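Local coordinates for packaging enzyme P4 (Pseudomonas phage phi6, PDB 4BLO), which hydrolyses nucleoside triphosphates as a hexameric RecA-like ATPase and probably uses that energy to package viral RNA into the phage procapsid, at residues L[99-110]-L[215-226]. Sequence-based numbering, arbitrary orientation.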
ATOM      1  N   SER L  99       6.851 -22.650  10.794  1.00 34.60           N
ATOM      2  CA  SER L  99       7.501 -23.364   9.710  1.00 35.57           C
ATOM      3  C   SER L  99       7.374 -24.836  10.000  1.00 43.17           C
ATOM      4  O   SER L  99       7.482 -25.239  11.167  1.00 45.19           O
ATOM      5  CB  SER L  99       8.953 -22.944   9.539  1.00 41.14           C
ATOM      6  OG  SER L  99       8.949 -21.735   8.808  1.00 62.14           O
ATOM      7  N   VAL L 100       7.078 -25.644   8.978  1.00 37.41           N
ATOM      8  CA  VAL L 100       6.897 -27.049   9.270  1.00 37.89           C
ATOM      9  C   VAL L 100       8.286 -27.629   9.677  1.00 43.17           C
ATOM     10  O   VAL L 100       9.310 -27.296   9.056  1.00 41.85           O
ATOM     11  CB  VAL L 100       6.116 -27.853   8.184  1.00 41.36           C
ATOM     12  CG1 VAL L 100       5.047 -26.994   7.513  1.00 40.18           C
ATOM     13  CG2 VAL L 100       7.025 -28.487   7.150  1.00 40.66           C
ATOM     14  N   PRO L 101       8.327 -28.370  10.818  1.00 42.01           N
ATOM     15  CA  PRO L 101       9.612 -28.895  11.319  1.00 42.47           C
ATOM     16  C   PRO L 101      10.260 -29.920  10.398  1.00 47.69           C
ATOM     17  O   PRO L 101       9.577 -30.620   9.654  1.00 49.92           O
ATOM     18  CB  PRO L 101       9.235 -29.543  12.652  1.00 45.96           C
ATOM     19  CG  PRO L 101       7.898 -28.979  13.012  1.00 50.71           C
ATOM     20  CD  PRO L 101       7.213 -28.774  11.701  1.00 44.86           C
ATOM     21  N   GLY L 102      11.582 -29.983  10.461  1.00 44.20           N
ATOM     22  CA  GLY L 102      12.393 -30.926   9.702  1.00 43.98           C
ATOM     23  C   GLY L 102      12.379 -32.309  10.316  1.00 50.30           C
ATOM     24  O   GLY L 102      11.855 -32.500  11.420  1.00 49.89           O
ATOM     25  N   LEU L 103      12.954 -33.285   9.587  1.00 48.73           N
ATOM     26  CA  LEU L 103      13.024 -34.684   9.986  1.00 50.93           C
ATOM     27  C   LEU L 103      14.339 -34.993  10.684  1.00 59.00           C
ATOM     28  O   LEU L 103      15.414 -34.794  10.107  1.00 59.02           O
ATOM     29  CB  LEU L 103      12.873 -35.586   8.752  1.00 51.18           C
ATOM     30  CG  LEU L 103      11.602 -36.398   8.578  1.00 56.85           C
ATOM     31  CD1 LEU L 103      11.808 -37.425   7.505  1.00 58.61           C
ATOM     32  CD2 LEU L 103      11.188 -37.109   9.857  1.00 61.93           C
ATOM     33  N   ALA L 104      14.258 -35.511  11.913  1.00 59.04           N
ATOM     34  CA  ALA L 104      15.451 -35.866  12.686  1.00 61.48           C
ATOM     35  C   ALA L 104      16.119 -37.126  12.116  1.00 67.23           C
ATOM     36  O   ALA L 104      17.338 -37.274  12.201  1.00 69.25           O
ATOM     37  CB  ALA L 104      15.092 -36.071  14.144  1.00 63.91           C
ATOM     38  N   ARG L 105      15.325 -38.017  11.527  1.00 62.27           N
ATOM     39  CA  ARG L 105      15.819 -39.234  10.886  1.00 62.84           C
ATOM     40  C   ARG L 105      16.236 -38.933   9.436  1.00 65.15           C
ATOM     41  O   ARG L 105      15.996 -37.831   8.943  1.00 63.28           O
ATOM     42  CB  ARG L 105      14.745 -40.348  10.929  1.00 62.41           C
ATOM     43  CG  ARG L 105      13.408 -39.958  10.302  1.00 62.65           C
ATOM     44  CD  ARG L 105      12.446 -41.113  10.205  1.00 71.62           C
ATOM     45  NE  ARG L 105      11.229 -40.741   9.481  1.00 83.81           N
ATOM     46  CZ  ARG L 105      11.086 -40.808   8.159  1.00 96.65           C
ATOM     47  NH1 ARG L 105      12.096 -41.213   7.393  1.00 80.91           N
ATOM     48  NH2 ARG L 105       9.942 -40.442   7.589  1.00 76.44           N
ATOM     49  N   LYS L 106      16.866 -39.908   8.763  1.00 62.34           N
ATOM     50  CA  LYS L 106      17.254 -39.795   7.354  1.00 60.19           C
ATOM     51  C   LYS L 106      15.963 -39.887   6.502  1.00 56.66           C
ATOM     52  O   LYS L 106      15.130 -40.763   6.781  1.00 56.64           O
ATOM     53  CB  LYS L 106      18.270 -40.909   6.991  1.00 65.91           C
ATOM     54  CG  LYS L 106      18.871 -40.780   5.588  1.00 80.09           C
ATOM     55  CD  LYS L 106      20.301 -41.291   5.535  1.00 90.44           C
ATOM     56  CE  LYS L 106      21.066 -40.714   4.364  1.00 96.25           C
ATOM     57  NZ  LYS L 106      22.538 -40.881   4.519  1.00104.01           N
ATOM     58  N   PRO L 107      15.726 -38.981   5.524  1.00 47.10           N
ATOM     59  CA  PRO L 107      14.477 -39.078   4.732  1.00 44.55           C
ATOM     60  C   PRO L 107      14.477 -40.257   3.747  1.00 46.57           C
ATOM     61  O   PRO L 107      15.546 -40.621   3.259  1.00 45.98           O
ATOM     62  CB  PRO L 107      14.402 -37.744   3.983  1.00 43.37           C
ATOM     63  CG  PRO L 107      15.678 -37.054   4.222  1.00 47.91           C
ATOM     64  CD  PRO L 107      16.586 -37.877   5.058  1.00 46.20           C
ATOM     65  N   VAL L 108      13.277 -40.842   3.461  1.00 42.18           N
ATOM     66  CA  VAL L 108      13.053 -41.956   2.524  1.00 43.10           C
ATOM     67  C   VAL L 108      13.467 -41.510   1.110  1.00 47.33           C
ATOM     68  O   VAL L 108      13.006 -40.474   0.620  1.00 47.08           O
ATOM     69  CB  VAL L 108      11.582 -42.481   2.575  1.00 45.67           C
ATOM     70  CG1 VAL L 108      11.132 -43.072   1.243  1.00 44.93           C
ATOM     71  CG2 VAL L 108      11.394 -43.495   3.696  1.00 47.71           C
ATOM     72  N   THR L 109      14.364 -42.267   0.488  1.00 44.88           N
ATOM     73  CA  THR L 109      14.867 -41.945  -0.841  1.00 44.48           C
ATOM     74  C   THR L 109      13.877 -42.447  -1.921  1.00 48.86           C
ATOM     75  O   THR L 109      13.014 -43.271  -1.610  1.00 51.01           O
ATOM     76  CB  THR L 109      16.307 -42.463  -1.033  1.00 53.89           C
ATOM     77  OG1 THR L 109      16.437 -43.806  -0.551  1.00 57.76           O
ATOM     78  CG2 THR L 109      17.332 -41.571  -0.369  1.00 48.03           C
ATOM     79  N   HIS L 110      13.968 -41.889  -3.160  1.00 42.78           N
ATOM     80  CA  HIS L 110      13.119 -42.196  -4.321  1.00 41.99           C
ATOM     81  C   HIS L 110      13.969 -42.296  -5.609  1.00 45.90           C
ATOM     82  O   HIS L 110      15.114 -41.833  -5.642  1.00 45.00           O
ATOM     83  CB  HIS L 110      12.032 -41.104  -4.490  1.00 40.12           C
ATOM     84  CG  HIS L 110      11.066 -40.997  -3.351  1.00 42.39           C
ATOM     85  ND1 HIS L 110       9.804 -41.552  -3.421  1.00 44.54           N
ATOM     86  CD2 HIS L 110      11.199 -40.375  -2.156  1.00 44.12           C
ATOM     87  CE1 HIS L 110       9.217 -41.268  -2.270  1.00 43.94           C
ATOM     88  NE2 HIS L 110      10.018 -40.567  -1.473  1.00 43.88           N
ATOM     89  N   ASP L 215       8.286 -25.061   3.417  1.00 28.69           N
ATOM     90  CA  ASP L 215       7.234 -25.628   4.258  1.00 29.75           C
ATOM     91  C   ASP L 215       6.522 -26.773   3.516  1.00 34.35           C
ATOM     92  O   ASP L 215       6.233 -27.806   4.123  1.00 35.18           O
ATOM     93  CB  ASP L 215       6.228 -24.541   4.681  1.00 31.61           C
ATOM     94  CG  ASP L 215       6.697 -23.607   5.775  1.00 39.16           C
ATOM     95  OD1 ASP L 215       7.823 -23.813   6.294  1.00 44.29           O
ATOM     96  OD2 ASP L 215       5.922 -22.695   6.148  1.00 35.65           O
ATOM     97  N   ILE L 216       6.268 -26.599   2.204  1.00 29.45           N
ATOM     98  CA  ILE L 216       5.645 -27.632   1.372  1.00 29.73           C
ATOM     99  C   ILE L 216       6.646 -28.810   1.221  1.00 37.29           C
ATOM    100  O   ILE L 216       6.256 -29.961   1.412  1.00 36.96           O
ATOM    101  CB  ILE L 216       5.161 -27.059   0.015  1.00 30.80           C
ATOM    102  CG1 ILE L 216       3.885 -26.218   0.197  1.00 29.95           C
ATOM    103  CG2 ILE L 216       4.946 -28.153  -1.007  1.00 31.28           C
ATOM    104  CD1 ILE L 216       3.599 -25.221  -0.909  1.00 25.18           C
ATOM    105  N   SER L 217       7.936 -28.509   0.951  1.00 34.99           N
ATOM    106  CA  SER L 217       8.980 -29.522   0.795  1.00 35.30           C
ATOM    107  C   SER L 217       9.116 -30.377   2.051  1.00 42.69           C
ATOM    108  O   SER L 217       9.109 -31.602   1.949  1.00 43.90           O
ATOM    109  CB  SER L 217      10.315 -28.873   0.445  1.00 36.13           C
ATOM    110  OG  SER L 217      11.289 -29.839   0.082  1.00 41.52           O
ATOM    111  N   ASN L 218       9.182 -29.739   3.235  1.00 41.58           N
ATOM    112  CA  ASN L 218       9.329 -30.441   4.518  1.00 42.69           C
ATOM    113  C   ASN L 218       8.071 -31.268   4.856  1.00 47.51           C
ATOM    114  O   ASN L 218       8.191 -32.359   5.417  1.00 48.53           O
ATOM    115  CB  ASN L 218       9.682 -29.473   5.641  1.00 37.91           C
ATOM    116  CG  ASN L 218      11.035 -28.803   5.510  1.00 50.62           C
ATOM    117  OD1 ASN L 218      11.257 -27.702   6.034  1.00 54.33           O
ATOM    118  ND2 ASN L 218      11.981 -29.447   4.832  1.00 31.25           N
ATOM    119  N   LEU L 219       6.888 -30.778   4.446  1.00 42.26           N
ATOM    120  CA  LEU L 219       5.612 -31.475   4.605  1.00 42.20           C
ATOM    121  C   LEU L 219       5.675 -32.815   3.844  1.00 47.86           C
ATOM    122  O   LEU L 219       5.263 -33.845   4.370  1.00 49.94           O
ATOM    123  CB  LEU L 219       4.487 -30.568   4.066  1.00 40.50           C
ATOM    124  CG  LEU L 219       3.164 -30.458   4.834  1.00 43.78           C
ATOM    125  CD1 LEU L 219       3.362 -30.134   6.298  1.00 43.42           C
ATOM    126  CD2 LEU L 219       2.282 -29.407   4.216  1.00 41.43           C
ATOM    127  N   PHE L 220       6.275 -32.812   2.641  1.00 42.48           N
ATOM    128  CA  PHE L 220       6.449 -34.021   1.831  1.00 41.42           C
ATOM    129  C   PHE L 220       7.587 -34.886   2.368  1.00 50.24           C
ATOM    130  O   PHE L 220       7.490 -36.110   2.275  1.00 53.68           O
ATOM    131  CB  PHE L 220       6.690 -33.677   0.357  1.00 40.21           C
ATOM    132  CG  PHE L 220       5.535 -32.980  -0.328  1.00 38.82           C
ATOM    133  CD1 PHE L 220       4.221 -33.254   0.031  1.00 40.73           C
ATOM    134  CD2 PHE L 220       5.761 -32.085  -1.365  1.00 38.98           C
ATOM    135  CE1 PHE L 220       3.154 -32.618  -0.611  1.00 40.94           C
ATOM    136  CE2 PHE L 220       4.692 -31.459  -2.016  1.00 40.58           C
ATOM    137  CZ  PHE L 220       3.396 -31.728  -1.636  1.00 38.75           C
ATOM    138  N   THR L 221       8.653 -34.270   2.938  1.00 45.49           N
ATOM    139  CA  THR L 221       9.792 -35.004   3.511  1.00 46.59           C
ATOM    140  C   THR L 221       9.326 -35.822   4.721  1.00 53.98           C
ATOM    141  O   THR L 221       9.724 -36.974   4.872  1.00 57.56           O
ATOM    142  CB  THR L 221      10.934 -34.045   3.888  1.00 48.77           C
ATOM    143  OG1 THR L 221      11.234 -33.203   2.769  1.00 48.63           O
ATOM    144  CG2 THR L 221      12.192 -34.778   4.351  1.00 39.08           C
ATOM    145  N   GLN L 222       8.452 -35.234   5.549  1.00 48.63           N
ATOM    146  CA  GLN L 222       7.886 -35.858   6.737  1.00 48.28           C
ATOM    147  C   GLN L 222       6.936 -37.026   6.391  1.00 50.23           C
ATOM    148  O   GLN L 222       6.850 -37.977   7.177  1.00 51.09           O
ATOM    149  CB  GLN L 222       7.128 -34.808   7.544  1.00 48.55           C
ATOM    150  CG  GLN L 222       7.264 -35.019   9.034  1.00 74.84           C
ATOM    151  CD  GLN L 222       7.003 -33.740   9.784  1.00 97.11           C
ATOM    152  OE1 GLN L 222       5.867 -33.246   9.815  1.00 91.19           O
ATOM    153  NE2 GLN L 222       8.044 -33.186  10.416  1.00 85.63           N
ATOM    154  N   TYR L 223       6.230 -36.951   5.232  1.00 42.34           N
ATOM    155  CA  TYR L 223       5.259 -37.969   4.811  1.00 42.46           C
ATOM    156  C   TYR L 223       5.781 -38.862   3.651  1.00 48.25           C
ATOM    157  O   TYR L 223       4.994 -39.556   3.006  1.00 47.19           O
ATOM    158  CB  TYR L 223       3.914 -37.307   4.457  1.00 40.85           C
ATOM    159  CG  TYR L 223       3.307 -36.559   5.624  1.00 39.85           C
ATOM    160  CD1 TYR L 223       3.113 -37.180   6.850  1.00 42.42           C
ATOM    161  CD2 TYR L 223       2.912 -35.233   5.500  1.00 38.75           C
ATOM    162  CE1 TYR L 223       2.576 -36.489   7.934  1.00 41.32           C
ATOM    163  CE2 TYR L 223       2.358 -34.535   6.574  1.00 39.44           C
ATOM    164  CZ  TYR L 223       2.178 -35.171   7.785  1.00 45.47           C
ATOM    165  OH  TYR L 223       1.618 -34.488   8.844  1.00 47.44           O
ATOM    166  N   ASP L 224       7.116 -38.882   3.444  1.00 46.34           N
ATOM    167  CA  ASP L 224       7.865 -39.684   2.464  1.00 46.58           C
ATOM    168  C   ASP L 224       7.352 -39.537   1.020  1.00 49.31           C
ATOM    169  O   ASP L 224       7.383 -40.509   0.250  1.00 49.37           O
ATOM    170  CB  ASP L 224       7.883 -41.171   2.866  1.00 51.08           C
ATOM    171  CG  ASP L 224       8.379 -41.487   4.263  1.00 65.96           C
ATOM    172  OD1 ASP L 224       9.257 -40.739   4.772  1.00 67.28           O
ATOM    173  OD2 ASP L 224       7.947 -42.521   4.821  1.00 73.49           O
ATOM    174  N   CYS L 225       6.905 -38.314   0.654  1.00 44.45           N
ATOM    175  CA  CYS L 225       6.386 -37.982  -0.681  1.00 42.52           C
ATOM    176  C   CYS L 225       7.496 -37.438  -1.573  1.00 43.78           C
ATOM    177  O   CYS L 225       8.378 -36.708  -1.102  1.00 42.30           O
ATOM    178  CB  CYS L 225       5.245 -36.971  -0.595  1.00 41.33           C
ATOM    179  SG  CYS L 225       3.865 -37.462   0.466  1.00 46.42           S
ATOM    180  N   SER L 226       7.397 -37.731  -2.868  1.00 38.80           N
ATOM    181  CA  SER L 226       8.252 -37.194  -3.919  1.00 37.21           C
ATOM    182  C   SER L 226       7.322 -36.509  -4.937  1.00 37.14           C
ATOM    183  O   SER L 226       6.706 -37.177  -5.775  1.00 37.07           O
ATOM    184  CB  SER L 226       9.107 -38.283  -4.552  1.00 42.83           C
ATOM    185  OG  SER L 226      10.052 -37.698  -5.433  1.00 51.61           O
TER
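Arg105 reaches Asp224 through a salt bridge that ties the 99-110 loop to the turn that follows helix 208-222: NH2 lies 2.9 Å from Asp224 OD1, with an N-H...O angle of 167°. The oxygen sits at the guanidinium edge, close to its plane, and is approached on its syn side, although the two planar groups are 76° apart.

Asp224 can be followed outward. Its CB packs on Val108, 3.9 Å from Val108 CB. CG then turns beside the backbone N (chi1 -54°), which carries the carboxylate across the same valine, Asp224 CG lying 3.7 Å from Val108 CG2. Both carboxylate oxygens keep contact with Val108, while OD1 meets Arg105 NH2 and OD2 forms a second salt bridge, with Arg12 of helix 7-22. Two arginines thus share this buried carboxylate, which would be expected to stabilise its negative charge.

Leu103 CD1 rests over the centre of the Arg105 guanidinium, 3.5 Å above its plane, and also approaches the carbonyl O of Thr221. Pro107 and Thr221 lie side by side, Pro107 CB 3.7 Å from Thr221 CG2. Farther along, Ser226 CB stands over the His110 ring in a CH-pi contact, 3.5 Å from the centroid and nearly along the ring normal; His110 NE2 is hydrogen-bonded to Ser119 OG.

At the other end, Val100 CG1 meets Leu219 CD1 at 3.8 Å, the two side chains crossing at about a right angle. Asp215 OD1 accepts weak hydrogen bonds from Ser99 OG and Val100 N; its OD2 forms a salt bridge with Arg195 of a neighbouring subunit.

The 99-110 loop thus runs alongside helix 208-222 and the turn leading from it into strand 226-231, one of the helix-to-strand passages of the RecA-like P-loop core, beside a subunit interface of the hexamer.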